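Local coordinates for phage-related conserved hypothetical protein, BB2244 (Bordetella bronchiseptica, PDB 2BDV) that is of unknown function but belongs to the SOS response-associated peptidase (SRAP) family, whose studied members sense abasic sites in single-stranded DNA, at residues 93-106 against 118-132. Sequence-based numbering, arbitrary orientation.
Sequences GRILVPADGWYEWK and PYYIHGDAPLLFAGL
The backbone O of I95 takes two N-H groups: G131 N, 2.8 Å away across the sheet, and the indole N-H of W177. This pairing belongs to an antiparallel ladder of strand 94-99 with 126-132, through I95–G131, V97–F129 and A99–L127. G131 has no side chain where a CB would sit tight against I95 CG1. Each segment turns a corner, at D100 and at D124–A125, and pairs with the other in a second sheet through W102–I121 and E104–Y119.

W102 fills the angle between the two sheets. Its chi1 of 70° puts CG between the backbone N and the carbonyl carbon, which turns the indole onto I121, whose CG2 lies 3.8 Å from the six-membered ring's centroid. L127 CD1 meets the ring edge 3.6 Å from W102 CZ3; F129 CZ comes obliquely, 3.5 Å from W102 CE3. Indole is broad enough to touch both sheets yet polar at one edge: W102 NE1 gives a nearly straight bond (173°) to E104 OE1, and M158 N and V159 N hold the two carboxylate oxygens.

On the face carrying Y103 and Y120, Y120 CD1 lies over the rim of the Y103 ring, the rings meeting obliquely, planes at 47°. G101, lacking a side chain, lets Y120 CE1 approach to 3.7 Å from its CA. Backbone bonds thus fix the register on both sides of the bend, largely apolar, aromatic contacts join the sheets, and N-H donors satisfy the buried E104 carboxylate.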
loop_
_atom_site.group_PDB
_atom_site.type_symbol
_atom_site.label_atom_id
_atom_site.label_comp_id
_atom_site.label_asym_id
_atom_site.label_seq_id
_atom_site.Cartn_x
_atom_site.Cartn_y
_atom_site.Cartn_z
ATOM N N GLY A 93 -4.093 10.823 -8.749
ATOM C CA GLY A 93 -4.429 9.473 -8.336
ATOM C C GLY A 93 -3.962 9.079 -6.942
ATOM O O GLY A 93 -3.884 7.893 -6.639
ATOM N N ARG A 94 -3.665 10.059 -6.090
ATOM C CA ARG A 94 -3.186 9.784 -4.733
ATOM C C ARG A 94 -4.254 9.198 -3.805
ATOM O O ARG A 94 -5.317 9.788 -3.601
ATOM C CB ARG A 94 -2.608 11.056 -4.098
ATOM C CG ARG A 94 -1.441 11.688 -4.867
ATOM C CD ARG A 94 -0.781 12.811 -4.049
ATOM N NE ARG A 94 -1.717 13.892 -3.741
ATOM C CZ ARG A 94 -1.861 14.994 -4.469
ATOM N NH1 ARG A 94 -1.122 15.185 -5.558
ATOM N NH2 ARG A 94 -2.756 15.899 -4.112
ATOM N N ILE A 95 -3.961 8.028 -3.251
ATOM C CA ILE A 95 -4.877 7.358 -2.337
ATOM C C ILE A 95 -4.115 6.797 -1.139
ATOM O O ILE A 95 -2.883 6.800 -1.104
ATOM C CB ILE A 95 -5.598 6.170 -3.023
ATOM C CG1 ILE A 95 -4.608 5.025 -3.268
ATOM C CG2 ILE A 95 -6.198 6.618 -4.351
ATOM C CD1 ILE A 95 -5.263 3.661 -3.538
ATOM N N LEU A 96 -4.867 6.311 -0.165
ATOM C CA LEU A 96 -4.286 5.704 1.012
ATOM C C LEU A 96 -4.858 4.295 1.112
ATOM O O LEU A 96 -6.021 4.063 0.780
ATOM C CB LEU A 96 -4.642 6.505 2.269
ATOM C CG LEU A 96 -4.077 7.924 2.282
ATOM C CD1 LEU A 96 -4.831 8.795 3.262
ATOM C CD2 LEU A 96 -2.589 7.859 2.631
ATOM N N VAL A 97 -4.022 3.354 1.540
ATOM C CA VAL A 97 -4.440 1.974 1.724
ATOM C C VAL A 97 -4.229 1.623 3.188
ATOM O O VAL A 97 -3.091 1.432 3.634
ATOM C CB VAL A 97 -3.604 0.987 0.884
ATOM C CG1 VAL A 97 -4.071 -0.435 1.164
ATOM C CG2 VAL A 97 -3.739 1.298 -0.600
ATOM N N PRO A 98 -5.318 1.541 3.962
ATOM C CA PRO A 98 -5.200 1.206 5.381
ATOM C C PRO A 98 -4.738 -0.239 5.585
ATOM O O PRO A 98 -5.053 -1.121 4.781
ATOM C CB PRO A 98 -6.608 1.460 5.904
ATOM C CG PRO A 98 -7.460 1.167 4.728
ATOM C CD PRO A 98 -6.716 1.828 3.608
ATOM N N ALA A 99 -3.987 -0.463 6.664
ATOM C CA ALA A 99 -3.461 -1.782 6.989
ATOM C C ALA A 99 -2.993 -1.913 8.439
ATOM O O ALA A 99 -2.397 -0.996 9.012
ATOM C CB ALA A 99 -2.308 -2.119 6.052
ATOM N N ASP A 100 -3.258 -3.072 9.023
ATOM C CA ASP A 100 -2.847 -3.342 10.390
ATOM C C ASP A 100 -1.388 -3.796 10.368
ATOM O O ASP A 100 -0.684 -3.733 11.380
ATOM C CB ASP A 100 -3.775 -4.407 10.976
ATOM C CG ASP A 100 -5.204 -3.902 11.110
ATOM O OD1 ASP A 100 -5.510 -3.261 12.132
ATOM O OD2 ASP A 100 -6.016 -4.113 10.184
ATOM N N GLY A 101 -0.945 -4.228 9.191
ATOM C CA GLY A 101 0.425 -4.689 9.006
ATOM C C GLY A 101 0.650 -5.318 7.633
ATOM O O GLY A 101 -0.253 -5.339 6.793
ATOM N N TRP A 102 1.852 -5.832 7.389
ATOM C CA TRP A 102 2.152 -6.454 6.104
ATOM C C TRP A 102 3.119 -7.619 6.298
ATOM O O TRP A 102 3.672 -7.809 7.389
ATOM C CB TRP A 102 2.730 -5.414 5.119
ATOM C CG TRP A 102 4.132 -4.923 5.432
ATOM C CD1 TRP A 102 5.299 -5.394 4.908
ATOM C CD2 TRP A 102 4.499 -3.890 6.358
ATOM N NE1 TRP A 102 6.373 -4.724 5.447
ATOM C CE2 TRP A 102 5.913 -3.793 6.340
ATOM C CE3 TRP A 102 3.773 -3.034 7.204
ATOM C CZ2 TRP A 102 6.617 -2.879 7.130
ATOM C CZ3 TRP A 102 4.474 -2.123 7.992
ATOM C CH2 TRP A 102 5.885 -2.056 7.947
ATOM N N TYR A 103 3.318 -8.409 5.248
ATOM C CA TYR A 103 4.211 -9.549 5.348
ATOM C C TYR A 103 5.427 -9.466 4.441
ATOM O O TYR A 103 5.356 -8.931 3.340
ATOM C CB TYR A 103 3.471 -10.840 5.015
ATOM C CG TYR A 103 2.196 -11.070 5.787
ATOM C CD1 TYR A 103 0.997 -10.474 5.390
ATOM C CD2 TYR A 103 2.179 -11.911 6.894
ATOM C CE1 TYR A 103 -0.186 -10.719 6.073
ATOM C CE2 TYR A 103 1.005 -12.161 7.585
ATOM C CZ TYR A 103 -0.175 -11.563 7.168
ATOM O OH TYR A 103 -1.338 -11.826 7.852
ATOM N N GLU A 104 6.540 -10.008 4.926
ATOM C CA GLU A 104 7.788 -10.088 4.176
ATOM C C GLU A 104 8.359 -11.480 4.465
ATOM O O GLU A 104 8.301 -11.955 5.596
ATOM C CB GLU A 104 8.795 -9.029 4.638
ATOM C CG GLU A 104 8.371 -7.595 4.388
ATOM C CD GLU A 104 9.384 -6.603 4.906
ATOM O OE1 GLU A 104 9.091 -5.389 4.913
ATOM O OE2 GLU A 104 10.480 -7.041 5.307
ATOM N N TRP A 105 8.905 -12.124 3.442
ATOM C CA TRP A 105 9.481 -13.449 3.592
ATOM C C TRP A 105 11.002 -13.368 3.697
ATOM O O TRP A 105 11.675 -12.750 2.864
ATOM C CB TRP A 105 9.075 -14.326 2.407
ATOM C CG TRP A 105 7.638 -14.762 2.456
ATOM C CD1 TRP A 105 7.162 -16.019 2.749
ATOM C CD2 TRP A 105 6.487 -13.945 2.226
ATOM N NE1 TRP A 105 5.787 -16.030 2.712
ATOM C CE2 TRP A 105 5.346 -14.772 2.393
ATOM C CE3 TRP A 105 6.304 -12.593 1.894
ATOM C CZ2 TRP A 105 4.042 -14.289 2.238
ATOM C CZ3 TRP A 105 4.999 -12.112 1.740
ATOM C CH2 TRP A 105 3.889 -12.963 1.912
ATOM N N LYS A 106 11.534 -13.995 4.738
ATOM C CA LYS A 106 12.965 -14.000 4.988
ATOM C C LYS A 106 13.594 -15.250 4.390
ATOM O O LYS A 106 13.302 -16.364 4.811
ATOM C CB LYS A 106 13.218 -13.958 6.497
ATOM C CG LYS A 106 14.679 -13.886 6.904
ATOM C CD LYS A 106 15.328 -12.606 6.410
ATOM C CE LYS A 106 16.719 -12.410 7.011
ATOM N NZ LYS A 106 16.689 -12.248 8.497
ATOM N N PRO A 118 8.000 -16.578 6.561
ATOM C CA PRO A 118 7.167 -15.370 6.525
ATOM C C PRO A 118 7.106 -14.631 7.871
ATOM O O PRO A 118 7.011 -15.256 8.927
ATOM C CB PRO A 118 5.799 -15.913 6.099
ATOM C CG PRO A 118 5.790 -17.302 6.684
ATOM C CD PRO A 118 7.184 -17.796 6.387
ATOM N N TYR A 119 7.177 -13.302 7.828
ATOM C CA TYR A 119 7.100 -12.483 9.038
ATOM C C TYR A 119 5.931 -11.507 8.923
ATOM O O TYR A 119 5.560 -11.094 7.819
ATOM C CB TYR A 119 8.390 -11.668 9.243
ATOM C CG TYR A 119 9.546 -12.449 9.817
ATOM C CD1 TYR A 119 10.331 -13.269 9.005
ATOM C CD2 TYR A 119 9.827 -12.411 11.181
ATOM C CE1 TYR A 119 11.363 -14.038 9.536
ATOM C CE2 TYR A 119 10.857 -13.176 11.724
ATOM C CZ TYR A 119 11.619 -13.991 10.896
ATOM O OH TYR A 119 12.614 -14.781 11.435
ATOM N N TYR A 120 5.339 -11.146 10.057
ATOM C CA TYR A 120 4.244 -10.177 10.061
ATOM C C TYR A 120 4.782 -8.918 10.760
ATOM O O TYR A 120 5.298 -9.010 11.870
ATOM C CB TYR A 120 3.023 -10.723 10.826
ATOM C CG TYR A 120 1.896 -9.714 10.954
ATOM C CD1 TYR A 120 1.271 -9.201 9.821
ATOM C CD2 TYR A 120 1.469 -9.264 12.200
ATOM C CE1 TYR A 120 0.256 -8.269 9.919
ATOM C CE2 TYR A 120 0.444 -8.323 12.317
ATOM C CZ TYR A 120 -0.159 -7.830 11.164
ATOM O OH TYR A 120 -1.180 -6.903 11.234
ATOM N N ILE A 121 4.682 -7.764 10.096
ATOM C CA ILE A 121 5.166 -6.482 10.631
ATOM C C ILE A 121 3.985 -5.565 10.924
ATOM O O ILE A 121 3.059 -5.476 10.123
ATOM C CB ILE A 121 6.084 -5.703 9.623
ATOM C CG1 ILE A 121 7.269 -6.553 9.176
ATOM C CG2 ILE A 121 6.661 -4.471 10.284
ATOM C CD1 ILE A 121 6.952 -7.553 8.124
ATOM N N HIS A 122 4.013 -4.870 12.060
ATOM C CA HIS A 122 2.911 -3.966 12.399
ATOM C C HIS A 122 3.327 -2.835 13.338
ATOM O O HIS A 122 4.462 -2.779 13.810
ATOM C CB HIS A 122 1.773 -4.765 13.034
ATOM C CG HIS A 122 2.111 -5.300 14.389
ATOM N ND1 HIS A 122 2.141 -4.506 15.514
ATOM C CD2 HIS A 122 2.505 -6.532 14.786
ATOM C CE1 HIS A 122 2.542 -5.226 16.547
ATOM N NE2 HIS A 122 2.769 -6.458 16.132
ATOM N N GLY A 123 2.387 -1.933 13.592
ATOM C CA GLY A 123 2.631 -0.815 14.482
ATOM C C GLY A 123 1.703 -0.921 15.685
ATOM O O GLY A 123 1.179 -1.995 15.972
ATOM N N ASP A 124 1.503 0.197 16.380
ATOM C CA ASP A 124 0.645 0.249 17.558
ATOM C C ASP A 124 -0.780 0.645 17.182
ATOM O O ASP A 124 -1.653 0.745 18.038
ATOM C CB ASP A 124 1.226 1.241 18.565
ATOM C CG ASP A 124 2.591 0.809 19.080
ATOM O OD1 ASP A 124 3.424 1.682 19.409
ATOM O OD2 ASP A 124 2.829 -0.415 19.164
ATOM N N ALA A 125 -1.007 0.867 15.893
ATOM C CA ALA A 125 -2.323 1.252 15.394
ATOM C C ALA A 125 -2.350 1.096 13.878
ATOM O O ALA A 125 -1.305 0.919 13.255
ATOM C CB ALA A 125 -2.621 2.700 15.782
ATOM N N PRO A 126 -3.550 1.143 13.269
ATOM C CA PRO A 126 -3.704 1.008 11.816
ATOM C C PRO A 126 -2.756 1.929 11.060
ATOM O O PRO A 126 -2.578 3.089 11.430
ATOM C CB PRO A 126 -5.169 1.372 11.594
ATOM C CG PRO A 126 -5.817 0.825 12.828
ATOM C CD PRO A 126 -4.867 1.272 13.921
ATOM N N LEU A 127 -2.159 1.412 9.995
ATOM C CA LEU A 127 -1.213 2.178 9.204
ATOM C C LEU A 127 -1.877 2.794 7.974
ATOM O O LEU A 127 -2.840 2.247 7.435
ATOM C CB LEU A 127 -0.069 1.263 8.774
ATOM C CG LEU A 127 0.399 0.276 9.849
ATOM C CD1 LEU A 127 1.394 -0.675 9.218
ATOM C CD2 LEU A 127 1.022 1.005 11.042
ATOM N N LEU A 128 -1.363 3.935 7.528
ATOM C CA LEU A 128 -1.922 4.588 6.353
ATOM C C LEU A 128 -0.878 4.567 5.244
ATOM O O LEU A 128 -0.049 5.479 5.152
ATOM C CB LEU A 128 -2.334 6.032 6.695
ATOM C CG LEU A 128 -3.242 6.201 7.928
ATOM C CD1 LEU A 128 -3.519 7.683 8.172
ATOM C CD2 LEU A 128 -4.542 5.449 7.745
ATOM N N PHE A 129 -0.908 3.524 4.409
ATOM C CA PHE A 129 0.063 3.408 3.317
ATOM C C PHE A 129 -0.298 4.362 2.195
ATOM O O PHE A 129 -1.454 4.462 1.805
ATOM C CB PHE A 129 0.140 1.976 2.730
ATOM C CG PHE A 129 0.607 0.920 3.703
ATOM C CD1 PHE A 129 1.257 1.267 4.883
ATOM C CD2 PHE A 129 0.371 -0.430 3.442
ATOM C CE1 PHE A 129 1.654 0.291 5.789
ATOM C CE2 PHE A 129 0.766 -1.406 4.340
ATOM C CZ PHE A 129 1.409 -1.047 5.516
ATOM N N ALA A 130 0.706 5.069 1.690
ATOM C CA ALA A 130 0.519 5.997 0.585
ATOM C C ALA A 130 0.409 5.139 -0.675
ATOM O O ALA A 130 1.123 4.144 -0.823
ATOM C CB ALA A 130 1.712 6.928 0.483
ATOM N N GLY A 131 -0.486 5.521 -1.579
ATOM C CA GLY A 131 -0.655 4.758 -2.803
ATOM C C GLY A 131 -1.036 5.599 -4.002
ATOM O O GLY A 131 -1.438 6.750 -3.866
ATOM N N LEU A 132 -0.907 5.010 -5.184
ATOM C CA LEU A 132 -1.234 5.688 -6.432
ATOM C C LEU A 132 -2.146 4.776 -7.250
ATOM O O LEU A 132 -1.827 3.609 -7.499
ATOM C CB LEU A 132 0.047 5.999 -7.216
ATOM C CG LEU A 132 1.042 6.986 -6.593
ATOM C CD1 LEU A 132 2.307 7.053 -7.444
ATOM C CD2 LEU A 132 0.395 8.362 -6.485
#